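Local atomic coordinates of cytochrome P450 (Bacillus megaterium, PDB entry 5L92), a protein that binds heme and the steroid corticosterone and, as a member of the cytochrome P450 family, probably hydroxylates steroids as a monooxygenase. Residues D166-G171 / M188-E193. Residues are numbered along the deposited sequence; the frame is centred on the assembly and turned at random.
Sequences DIIVAG and MKANDE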
loop_
_atom_site.group_PDB
_atom_site.type_symbol
_atom_site.label_atom_id
_atom_site.label_comp_id
_atom_site.label_asym_id
_atom_site.label_seq_id
_atom_site.Cartn_x
_atom_site.Cartn_y
_atom_site.Cartn_z
ATOM N N ASP A 166 4.765 11.155 1.731
ATOM C CA ASP A 166 5.152 11.174 0.317
ATOM C C ASP A 166 6.669 11.109 0.192
ATOM O O ASP A 166 7.191 10.346 -0.606
ATOM C CB ASP A 166 4.609 12.409 -0.417
ATOM C CG ASP A 166 3.062 12.415 -0.555
ATOM O OD1 ASP A 166 2.414 11.361 -0.382
ATOM O OD2 ASP A 166 2.505 13.513 -0.808
ATOM N N ILE A 167 7.397 11.846 1.035
ATOM C CA ILE A 167 8.858 11.776 0.983
ATOM C C ILE A 167 9.332 10.341 1.197
ATOM O O ILE A 167 10.141 9.814 0.416
ATOM C CB ILE A 167 9.475 12.742 2.007
ATOM C CG1 ILE A 167 9.277 14.176 1.506
ATOM C CG2 ILE A 167 10.973 12.380 2.269
ATOM C CD1 ILE A 167 9.714 15.256 2.496
ATOM N N ILE A 168 8.828 9.684 2.251
ATOM C CA ILE A 168 9.309 8.344 2.600
ATOM C C ILE A 168 9.081 7.353 1.458
ATOM O O ILE A 168 9.928 6.492 1.203
ATOM C CB ILE A 168 8.664 7.839 3.909
ATOM C CG1 ILE A 168 9.127 8.678 5.105
ATOM C CG2 ILE A 168 9.049 6.393 4.161
ATOM C CD1 ILE A 168 10.645 8.646 5.339
ATOM N N VAL A 169 7.932 7.420 0.765
ATOM C CA VAL A 169 7.715 6.449 -0.324
ATOM C C VAL A 169 8.222 6.963 -1.677
ATOM O O VAL A 169 8.188 6.216 -2.670
ATOM C CB VAL A 169 6.237 5.999 -0.440
ATOM C CG1 VAL A 169 5.728 5.349 0.870
ATOM C CG2 VAL A 169 5.336 7.129 -0.892
ATOM N N ALA A 170 8.716 8.196 -1.742
ATOM C CA ALA A 170 9.121 8.791 -3.009
ATOM C C ALA A 170 10.271 8.029 -3.666
ATOM O O ALA A 170 11.190 7.535 -3.007
ATOM C CB ALA A 170 9.512 10.252 -2.795
ATOM N N GLY A 171 10.160 7.867 -4.972
ATOM C CA GLY A 171 11.242 7.378 -5.790
ATOM C C GLY A 171 11.928 8.520 -6.510
ATOM O O GLY A 171 11.387 9.611 -6.675
ATOM N N MET A 188 15.984 10.721 5.321
ATOM C CA MET A 188 16.511 10.712 6.686
ATOM C C MET A 188 15.933 11.857 7.513
ATOM O O MET A 188 15.581 11.680 8.683
ATOM C CB MET A 188 18.037 10.794 6.651
ATOM C CG MET A 188 18.720 9.559 6.136
ATOM S SD MET A 188 20.479 9.887 5.897
ATOM C CE MET A 188 21.120 9.708 7.576
ATOM N N LYS A 189 15.797 13.032 6.917
ATOM C CA LYS A 189 15.208 14.154 7.637
ATOM C C LYS A 189 13.737 13.910 7.978
ATOM O O LYS A 189 13.268 14.301 9.057
ATOM C CB LYS A 189 15.383 15.421 6.811
ATOM C CG LYS A 189 14.603 16.619 7.325
ATOM C CD LYS A 189 14.944 17.894 6.559
ATOM C CE LYS A 189 14.583 19.137 7.385
ATOM N NZ LYS A 189 14.480 20.350 6.519
ATOM N N ALA A 190 12.989 13.285 7.067
ATOM C CA ALA A 190 11.575 12.998 7.321
ATOM C C ALA A 190 11.399 11.926 8.396
ATOM O O ALA A 190 10.523 12.048 9.262
ATOM C CB ALA A 190 10.895 12.557 6.023
ATOM N N ASN A 191 12.220 10.871 8.351
ATOM C CA ASN A 191 12.244 9.875 9.421
ATOM C C ASN A 191 12.460 10.529 10.776
ATOM O O ASN A 191 11.753 10.232 11.737
ATOM C CB ASN A 191 13.365 8.857 9.196
ATOM C CG ASN A 191 12.956 7.728 8.327
ATOM O OD1 ASN A 191 12.275 6.804 8.781
ATOM N ND2 ASN A 191 13.396 7.756 7.076
ATOM N N ASP A 192 13.470 11.400 10.866
ATOM C CA ASP A 192 13.788 12.090 12.118
ATOM C C ASP A 192 12.588 12.836 12.663
ATOM O O ASP A 192 12.234 12.695 13.838
ATOM C CB ASP A 192 14.942 13.073 11.898
ATOM C CG ASP A 192 16.274 12.564 12.452
ATOM O OD1 ASP A 192 16.519 11.327 12.448
ATOM O OD2 ASP A 192 17.077 13.421 12.894
ATOM N N GLU A 193 11.992 13.680 11.827
ATOM C CA GLU A 193 10.844 14.505 12.209
ATOM C C GLU A 193 9.615 13.653 12.539
ATOM O O GLU A 193 8.900 13.926 13.516
ATOM C CB GLU A 193 10.534 15.474 11.066
ATOM C CG GLU A 193 11.531 16.655 10.940
ATOM C CD GLU A 193 11.302 17.491 9.685
ATOM O OE1 GLU A 193 10.463 17.097 8.848
ATOM O OE2 GLU A 193 11.955 18.545 9.527
#
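Ile167 and Ile168, two consecutive residues near the end of helix 158-169, meet Ala190 and Asn191, likewise consecutive, on helix 177-207. The backbones come nearest at Ile167 and Ala190, whose CA atoms are 7.0 Å apart. The methyl of Ala190 points toward helix 158-169. There CB touches the branch methyl CG2 of Ile167 at 3.8 Å and the end methyl CD1 of Ile168 at 4.0 Å. Ile167 presents CG2 because this branch lies anti to its backbone N, while CG1 carries CD1 elsewhere. Ile168 uses its other branch. Its CG1 is anti to the carbonyl carbon, and a second bend (chi2 -60°) brings CD1 across to the partner helix. CD1 also sits over the face of the Asn191 amide, nearly above ND2 (3.4 Å) and 3.9 Å from CG. The two side chains cross at about a right angle. CD1 is a methyl, so this is van der Waals contact. ND2 is hydrogen-bonded to the backbone O of Lys187, one turn back on its own helix. That bond probably fixes the amide where the methyl meets it. Lys187 also ties the helices together, with NZ hydrogen-bonded to the backbone O of Ile168 and of Ala170. Ile168 lines the corticosterone pocket, its side chain about 4 Å from the steroid and about 13 Å from the heme. The contact thus backs a pocket wall with the long helix 177-207. Asn191 also reaches Thr78 and Leu80 in a loop. Through Ile168, helix 158-169 packs against both helix 177-207 and helix 229-245, where it meets Ile241.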